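Local structure of transcriptional activator HlyU (Vibrio cholerae, 4K2E) at residues L29-N34 against A70-D75; D46-V51 against T86-L91. The protein activates transcription of the hemolysin gene hlyA by binding DNA and may promote expression of other virulence determinants of the bacterium. All blocks are in the same frame, centred on the assembly; numbering follows the deposited sequence.

Contact 1: L29-N34 against A70-D75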
ATOM      1  N   LEU A  29       2.184  -1.070   4.276  1.00 34.00           N
ATOM      2  CA  LEU A  29       0.950  -0.902   3.510  1.00 30.75           C
ATOM      3  C   LEU A  29      -0.258  -0.641   4.418  1.00 34.33           C
ATOM      4  O   LEU A  29      -1.128   0.164   4.080  1.00 29.90           O
ATOM      5  CB  LEU A  29       0.708  -2.143   2.592  1.00 27.69           C
ATOM      6  CG  LEU A  29       1.810  -2.284   1.538  1.00 32.82           C
ATOM      7  CD1 LEU A  29       1.870  -3.681   0.952  1.00 36.02           C
ATOM      8  CD2 LEU A  29       1.542  -1.283   0.440  1.00 35.46           C
ATOM      9  N   LYS A  30      -0.324  -1.349   5.541  1.00 31.96           N
ATOM     10  CA  LYS A  30      -1.425  -1.201   6.478  1.00 34.57           C
ATOM     11  C   LYS A  30      -1.366   0.214   7.099  1.00 32.13           C
ATOM     12  O   LYS A  30      -2.410   0.831   7.303  1.00 37.08           O
ATOM     13  CB  LYS A  30      -1.357  -2.250   7.602  1.00 38.07           C
ATOM     14  CG  LYS A  30      -1.762  -3.662   7.156  1.00 36.66           C
ATOM     15  CD  LYS A  30      -1.882  -4.634   8.321  1.00 38.62           C
ATOM     16  CE  LYS A  30      -2.454  -5.957   7.859  1.00 41.53           C
ATOM     17  NZ  LYS A  30      -2.180  -7.059   8.830  1.00 41.85           N
ATOM     18  N   ALA A  31      -0.164   0.723   7.331  1.00 30.75           N
ATOM     19  CA  ALA A  31      -0.080   2.089   7.872  1.00 33.20           C
ATOM     20  C   ALA A  31      -0.536   3.115   6.811  1.00 37.41           C
ATOM     21  O   ALA A  31      -1.239   4.078   7.137  1.00 37.02           O
ATOM     22  CB  ALA A  31       1.306   2.398   8.441  1.00 32.90           C
ATOM     23  N   MET A  32      -0.209   2.867   5.540  1.00 29.65           N
ATOM     24  CA  MET A  32      -0.680   3.733   4.456  1.00 28.12           C
ATOM     25  C   MET A  32      -2.127   3.621   4.008  1.00 34.92           C
ATOM     26  O   MET A  32      -2.639   4.511   3.317  1.00 37.38           O
ATOM     27  CB  MET A  32       0.225   3.554   3.217  1.00 29.23           C
ATOM     28  CG  MET A  32       1.689   3.830   3.591  1.00 30.09           C
ATOM     29  SD  MET A  32       2.691   3.584   2.085  1.00 38.13           S
ATOM     30  CE  MET A  32       1.817   4.703   1.021  1.00 70.14           C
ATOM     31  N   ALA A  33      -2.764   2.497   4.325  1.00 30.18           N
ATOM     32  CA  ALA A  33      -4.041   2.156   3.741  1.00 36.63           C
ATOM     33  C   ALA A  33      -5.178   2.777   4.539  1.00 42.44           C
ATOM     34  O   ALA A  33      -6.037   2.076   5.052  1.00 38.81           O
ATOM     35  CB  ALA A  33      -4.206   0.644   3.698  1.00 39.59           C
ATOM     36  N   ASN A  34      -5.189   4.100   4.615  1.00 39.25           N
ATOM     37  CA  ASN A  34      -6.208   4.817   5.371  1.00 38.59           C
ATOM     38  C   ASN A  34      -6.182   6.231   4.817  1.00 33.34           C
ATOM     39  O   ASN A  34      -5.109   6.790   4.683  1.00 33.49           O
ATOM     40  CB  ASN A  34      -5.842   4.827   6.850  1.00 36.30           C
ATOM     41  CG  ASN A  34      -6.724   5.749   7.647  1.00 42.63           C
ATOM     42  OD1 ASN A  34      -6.440   6.930   7.763  1.00 36.05           O
ATOM     43  ND2 ASN A  34      -7.826   5.222   8.159  1.00 38.44           N
ATOM     44  N   ALA A  70      -0.127   9.075  15.720  1.00 32.45           N
ATOM     45  CA  ALA A  70       0.398   8.120  16.682  1.00 33.70           C
ATOM     46  C   ALA A  70       0.719   6.784  15.990  1.00 35.37           C
ATOM     47  O   ALA A  70       1.761   6.159  16.261  1.00 35.08           O
ATOM     48  CB  ALA A  70      -0.568   7.919  17.803  1.00 36.72           C
ATOM     49  N   TRP A  71      -0.198   6.356  15.127  1.00 35.14           N
ATOM     50  CA  TRP A  71       0.008   5.176  14.301  1.00 35.52           C
ATOM     51  C   TRP A  71       1.230   5.349  13.405  1.00 35.29           C
ATOM     52  O   TRP A  71       2.103   4.476  13.373  1.00 33.75           O
ATOM     53  CB  TRP A  71      -1.258   4.910  13.475  1.00 39.46           C
ATOM     54  CG  TRP A  71      -1.298   3.583  12.710  1.00 37.60           C
ATOM     55  CD1 TRP A  71      -0.316   3.045  11.916  1.00 38.68           C
ATOM     56  CD2 TRP A  71      -2.410   2.694  12.629  1.00 37.29           C
ATOM     57  NE1 TRP A  71      -0.759   1.854  11.359  1.00 35.44           N
ATOM     58  CE2 TRP A  71      -2.040   1.625  11.782  1.00 37.41           C
ATOM     59  CE3 TRP A  71      -3.689   2.697  13.195  1.00 40.42           C
ATOM     60  CZ2 TRP A  71      -2.900   0.568  11.503  1.00 41.79           C
ATOM     61  CZ3 TRP A  71      -4.537   1.645  12.917  1.00 45.46           C
ATOM     62  CH2 TRP A  71      -4.139   0.600  12.076  1.00 44.05           C
ATOM     63  N   LEU A  72       1.335   6.479  12.708  1.00 31.83           N
ATOM     64  CA  LEU A  72       2.488   6.672  11.836  1.00 25.74           C
ATOM     65  C   LEU A  72       3.830   6.687  12.617  1.00 38.30           C
ATOM     66  O   LEU A  72       4.845   6.229  12.105  1.00 33.85           O
ATOM     67  CB  LEU A  72       2.339   7.934  10.974  1.00 26.88           C
ATOM     68  CG  LEU A  72       1.139   7.972  10.033  1.00 30.13           C
ATOM     69  CD1 LEU A  72       1.009   9.374   9.422  1.00 25.12           C
ATOM     70  CD2 LEU A  72       1.221   6.853   8.902  1.00 27.36           C
ATOM     71  N   ARG A  73       3.827   7.225  13.842  1.00 31.87           N
ATOM     72  CA  ARG A  73       5.023   7.262  14.700  1.00 29.76           C
ATOM     73  C   ARG A  73       5.354   5.810  15.114  1.00 37.88           C
ATOM     74  O   ARG A  73       6.493   5.354  15.029  1.00 38.42           O
ATOM     75  CB  ARG A  73       4.794   8.120  15.957  1.00 30.14           C
ATOM     76  CG  ARG A  73       4.732   9.634  15.675  1.00 34.30           C
ATOM     77  CD  ARG A  73       5.251  10.522  16.827  1.00 39.22           C
ATOM     78  NE  ARG A  73       4.694  10.246  18.148  1.00 44.44           N
ATOM     79  CZ  ARG A  73       3.455  10.556  18.497  1.00 47.42           C
ATOM     80  NH1 ARG A  73       2.625  11.121  17.622  1.00 49.31           N
ATOM     81  NH2 ARG A  73       3.037  10.298  19.709  1.00 38.15           N
ATOM     82  N   ARG A  74       4.330   5.102  15.556  1.00 35.59           N
ATOM     83  CA  ARG A  74       4.500   3.767  16.111  1.00 36.44           C
ATOM     84  C   ARG A  74       5.107   2.804  15.071  1.00 39.95           C
ATOM     85  O   ARG A  74       6.012   2.030  15.392  1.00 41.22           O
ATOM     86  CB  ARG A  74       3.157   3.226  16.602  1.00 34.26           C
ATOM     87  CG  ARG A  74       3.231   1.782  17.070  1.00 40.39           C
ATOM     88  CD  ARG A  74       1.945   1.343  17.721  1.00 35.61           C
ATOM     89  NE  ARG A  74       0.824   1.484  16.805  1.00 38.88           N
ATOM     90  CZ  ARG A  74      -0.211   2.295  16.995  1.00 43.79           C
ATOM     91  NH1 ARG A  74      -0.288   3.068  18.086  1.00 38.51           N
ATOM     92  NH2 ARG A  74      -1.185   2.329  16.098  1.00 37.11           N
ATOM     93  N   ASP A  75       4.663   2.913  13.824  1.00 36.39           N
ATOM     94  CA  ASP A  75       5.180   2.017  12.794  1.00 42.61           C
ATOM     95  C   ASP A  75       6.381   2.540  12.039  1.00 41.22           C
ATOM     96  O   ASP A  75       6.864   1.893  11.117  1.00 40.77           O
ATOM     97  CB  ASP A  75       4.059   1.578  11.850  1.00 42.00           C
ATOM     98  CG  ASP A  75       3.140   0.601  12.508  1.00 40.51           C
ATOM     99  OD1 ASP A  75       3.617  -0.040  13.447  1.00 43.34           O
ATOM    100  OD2 ASP A  75       1.957   0.499  12.135  1.00 45.00           O
TER

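Contact 2: D46-V51 against T86-L91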
ATOM      1  N   ASP A  46       8.802  15.619   0.894  1.00 50.99           N
ATOM      2  CA  ASP A  46       9.705  16.754   0.699  1.00 57.20           C
ATOM      3  C   ASP A  46       9.336  17.989   1.542  1.00 58.59           C
ATOM      4  O   ASP A  46       9.630  19.099   1.138  1.00 59.75           O
ATOM      5  CB  ASP A  46       9.785  17.170  -0.778  1.00 69.03           C
ATOM      6  CG  ASP A  46      10.488  16.143  -1.655  1.00 73.92           C
ATOM      7  OD1 ASP A  46      11.288  15.328  -1.137  1.00 64.14           O
ATOM      8  OD2 ASP A  46      10.242  16.170  -2.880  1.00 82.92           O
ATOM      9  N   ASN A  47       8.698  17.793   2.697  1.00 58.56           N
ATOM     10  CA  ASN A  47       8.318  18.903   3.578  1.00 60.86           C
ATOM     11  C   ASN A  47       8.432  18.552   5.042  1.00 55.55           C
ATOM     12  O   ASN A  47       8.385  17.388   5.415  1.00 57.93           O
ATOM     13  CB  ASN A  47       6.863  19.317   3.363  1.00 63.51           C
ATOM     14  CG  ASN A  47       6.644  20.021   2.069  1.00 68.16           C
ATOM     15  OD1 ASN A  47       6.847  21.234   1.963  1.00 71.67           O
ATOM     16  ND2 ASN A  47       6.206  19.273   1.067  1.00 63.36           N
ATOM     17  N   GLU A  48       8.559  19.576   5.873  1.00 54.02           N
ATOM     18  CA  GLU A  48       8.369  19.413   7.299  1.00 50.85           C
ATOM     19  C   GLU A  48       7.156  20.264   7.647  1.00 55.65           C
ATOM     20  O   GLU A  48       7.123  21.464   7.350  1.00 66.22           O
ATOM     21  CB  GLU A  48       9.608  19.878   8.061  1.00 58.96           C
ATOM     22  CG  GLU A  48       9.631  19.469   9.524  1.00 63.19           C
ATOM     23  CD  GLU A  48      10.959  19.769  10.192  1.00 62.54           C
ATOM     24  OE1 GLU A  48      11.484  20.867   9.985  1.00 57.30           O
ATOM     25  OE2 GLU A  48      11.480  18.912  10.931  1.00 65.49           O
ATOM     26  N   LEU A  49       6.150  19.654   8.255  1.00 48.67           N
ATOM     27  CA  LEU A  49       4.898  20.349   8.550  1.00 54.40           C
ATOM     28  C   LEU A  49       4.576  20.216  10.025  1.00 54.45           C
ATOM     29  O   LEU A  49       4.805  19.167  10.631  1.00 52.49           O
ATOM     30  CB  LEU A  49       3.738  19.767   7.716  1.00 45.39           C
ATOM     31  CG  LEU A  49       3.861  19.997   6.204  1.00 46.31           C
ATOM     32  CD1 LEU A  49       2.717  19.350   5.485  1.00 61.34           C
ATOM     33  CD2 LEU A  49       3.904  21.459   5.873  1.00 51.68           C
ATOM     34  N   SER A  50       4.035  21.280  10.600  1.00 58.75           N
ATOM     35  CA  SER A  50       3.600  21.238  11.978  1.00 56.38           C
ATOM     36  C   SER A  50       2.284  20.515  12.074  1.00 52.96           C
ATOM     37  O   SER A  50       1.595  20.329  11.074  1.00 51.04           O
ATOM     38  CB  SER A  50       3.430  22.657  12.522  1.00 64.68           C
ATOM     39  OG  SER A  50       2.529  23.389  11.712  1.00 61.06           O
ATOM     40  N   VAL A  51       1.930  20.097  13.280  1.00 50.48           N
ATOM     41  CA  VAL A  51       0.648  19.443  13.519  1.00 50.55           C
ATOM     42  C   VAL A  51      -0.507  20.417  13.228  1.00 49.53           C
ATOM     43  O   VAL A  51      -1.567  20.013  12.709  1.00 43.31           O
ATOM     44  CB  VAL A  51       0.557  18.923  14.965  1.00 53.02           C
ATOM     45  CG1 VAL A  51      -0.848  18.489  15.299  1.00 57.76           C
ATOM     46  CG2 VAL A  51       1.517  17.790  15.174  1.00 55.83           C
ATOM     47  N   THR A  86       5.595  23.824  19.019  1.00 69.57           N
ATOM     48  CA  THR A  86       5.239  23.236  17.741  1.00 64.50           C
ATOM     49  C   THR A  86       5.914  21.878  17.559  1.00 60.35           C
ATOM     50  O   THR A  86       7.117  21.751  17.760  1.00 58.09           O
ATOM     51  CB  THR A  86       5.685  24.160  16.588  1.00 66.76           C
ATOM     52  OG1 THR A  86       5.022  25.434  16.693  1.00 68.27           O
ATOM     53  CG2 THR A  86       5.375  23.523  15.251  1.00 64.01           C
ATOM     54  N   VAL A  87       5.137  20.860  17.197  1.00 56.00           N
ATOM     55  CA  VAL A  87       5.714  19.584  16.784  1.00 52.41           C
ATOM     56  C   VAL A  87       5.707  19.496  15.272  1.00 48.07           C
ATOM     57  O   VAL A  87       4.683  19.747  14.621  1.00 49.47           O
ATOM     58  CB  VAL A  87       4.998  18.351  17.407  1.00 56.84           C
ATOM     59  CG1 VAL A  87       5.725  17.089  17.045  1.00 53.17           C
ATOM     60  CG2 VAL A  87       4.936  18.470  18.927  1.00 57.91           C
ATOM     61  N   PHE A  88       6.873  19.177  14.726  1.00 46.70           N
ATOM     62  CA  PHE A  88       7.111  19.118  13.296  1.00 44.70           C
ATOM     63  C   PHE A  88       7.325  17.689  12.856  1.00 40.26           C
ATOM     64  O   PHE A  88       8.166  16.991  13.413  1.00 41.50           O
ATOM     65  CB  PHE A  88       8.383  19.885  12.945  1.00 47.97           C
ATOM     66  CG  PHE A  88       8.207  21.373  12.921  1.00 50.43           C
ATOM     67  CD1 PHE A  88       7.386  21.975  11.959  1.00 51.49           C
ATOM     68  CD2 PHE A  88       8.856  22.173  13.848  1.00 59.29           C
ATOM     69  CE1 PHE A  88       7.223  23.353  11.930  1.00 55.14           C
ATOM     70  CE2 PHE A  88       8.695  23.541  13.830  1.00 57.02           C
ATOM     71  CZ  PHE A  88       7.886  24.136  12.868  1.00 60.34           C
ATOM     72  N   TYR A  89       6.612  17.294  11.812  1.00 44.64           N
ATOM     73  CA  TYR A  89       6.675  15.924  11.299  1.00 44.84           C
ATOM     74  C   TYR A  89       7.382  15.863   9.949  1.00 44.57           C
ATOM     75  O   TYR A  89       7.215  16.773   9.134  1.00 46.80           O
ATOM     76  CB  TYR A  89       5.245  15.398  11.133  1.00 40.54           C
ATOM     77  CG  TYR A  89       4.665  14.896  12.425  1.00 47.05           C
ATOM     78  CD1 TYR A  89       4.204  15.768  13.408  1.00 41.34           C
ATOM     79  CD2 TYR A  89       4.611  13.542  12.682  1.00 46.45           C
ATOM     80  CE1 TYR A  89       3.697  15.280  14.613  1.00 46.39           C
ATOM     81  CE2 TYR A  89       4.107  13.049  13.860  1.00 45.14           C
ATOM     82  CZ  TYR A  89       3.640  13.911  14.818  1.00 41.62           C
ATOM     83  OH  TYR A  89       3.153  13.370  15.980  1.00 44.38           O
ATOM     84  N   THR A  90       8.150  14.796   9.706  1.00 39.53           N
ATOM     85  CA  THR A  90       8.711  14.552   8.370  1.00 36.26           C
ATOM     86  C   THR A  90       8.563  13.053   8.050  1.00 39.62           C
ATOM     87  O   THR A  90       8.373  12.251   8.955  1.00 36.28           O
ATOM     88  CB  THR A  90      10.204  14.851   8.304  1.00 39.32           C
ATOM     89  OG1 THR A  90      10.819  14.401   9.506  1.00 43.46           O
ATOM     90  CG2 THR A  90      10.478  16.341   8.153  1.00 43.69           C
ATOM     91  N   LEU A  91       8.706  12.664   6.786  1.00 40.19           N
ATOM     92  CA  LEU A  91       8.747  11.213   6.467  1.00 37.16           C
ATOM     93  C   LEU A  91      10.050  10.639   6.972  1.00 43.93           C
ATOM     94  O   LEU A  91      11.062  11.350   7.052  1.00 42.74           O
ATOM     95  CB  LEU A  91       8.671  11.002   4.966  1.00 37.52           C
ATOM     96  CG  LEU A  91       7.388  11.503   4.316  1.00 35.42           C
ATOM     97  CD1 LEU A  91       7.392  11.175   2.816  1.00 38.97           C
ATOM     98  CD2 LEU A  91       6.140  10.913   4.976  1.00 34.95           C
TER
HETATM   99  O   HOH W   1       9.391  14.672   5.026  1.00 39.89           O
HETATM  100  O   HOH W   2      10.458  16.590  11.627  1.00 54.60           O

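Contact 1: L29-N34 against A70-D75
Ala-31 and Trp-71 show how a small residue on one helix lets a large ring from another come close to the main chain. The indole arrives with its five-membered ring leading: NE1 lies 3.6 Å from Ala-31 CA, and CD1 lies 3.9 Å from Ala-31 CB. Trp-71 CG stands anti to the backbone N (chi1 -171°), and the side chain leaves its helix toward helix 16-32. The benzo part reaches on to the carbonyl of Lys-30, with CZ2 4.2 Å from Lys-30 O. Leu-72 adds an apolar contact, its CD2 branch 4.5 Å from Ala-31 CB.

The polar groups gather around the same ring. Asp-75 OD2 is 3.1 Å from Trp-71 NE1 and 4.2 Å from Ala-31 CB. Within the second segment, Arg-74 NH2 lies over one face of the indole toward its rim. Arg-37 makes a cation-pi contact with Trp-71 and also hydrogen-bonds the carbonyls of Lys-30 and Ala-31, so one guanidinium links the two segments.

The contact joins the end of helix 16-32 to the end of helix 62-74. Helix 35-40 flanks it through Arg-37 and Ile-40 against Leu-72, and Val-78 of strand 78-83 also meets Leu-72.

Contact 2: D46-V51 against T86-L91
Glu-48 OE2, Phe-88 O and Thr-90 OG1 together grip one water, an example of a solvent bridge between neighbouring strands: it donates to Glu-48 OE2 at 2.6 Å and to Phe-88 O, and accepts from Thr-90 OG1. The other carboxylate oxygen, Glu-48 OE1, forms a salt bridge with Arg-81, so both oxygens are held. A second water donates to Asn-47 O and accepts from Leu-91 N, extending the link beyond the last direct bond.

Between the strands, Tyr-89 N gives Leu-49 O a nearly straight bond of 2.9 Å (176° at the hydrogen), the donor tilted from the carbonyl plane. Leu-49 N returns a 3.2 Å bond to Tyr-89 O, in that carbonyl's plane. These bonds make Leu-49 and Tyr-89 an antiparallel hydrogen-bonded pair, with Ser-50 and Phe-88 the non-hydrogen-bonded pair beside it. The short strand 49-50 is thereby added to the edge of the beta hairpin 78-91, the wing of this winged-helix fold. Val-51 N, at the start of helix 51-58, still bonds Val-87 O at 3.1 Å, and Ser-50 OG caps that helix at Glu-53 N.

On the face carrying Ser-50 and Phe-88, the extended Glu-48 side chain crosses Phe-88 at about a right angle, its CG 3.7 Å from Phe-88 CB. Thr-86 CG2 lies over one face of the Phe-88 ring and presses on Ser-50 CB at 3.5 Å, tight for two carbons. On the Leu-49 and Tyr-89 face, Val-51 CG2, anti to the carbonyl carbon, comes within 3.4 Å of Tyr-89 CE1, and Leu-69 of helix 62-74 touches both side chains.

In the fold
The two contacts illustrate how a helix-turn-helix is fastened at both ends. The predicted DNA-binding motif, residues 51-70, starts within contact 2 and finishes within contact 1; the centres of the two contacts lie about 16 Å apart. Contact 1 ties the end of its second helix, 62-74, to helix 16-32, while contact 2 ties the start of its first helix, 51-58, to the wing. Direct touch between them comes from Arg-73 NH1 and Tyr-89 OH, 2.8 Å apart. Their surroundings differ: the second subunit packs against Leu-29, Lys-30, Met-32 and Ala-33 at contact 1, whereas no other chain of the assembly touches the segments of contact 2.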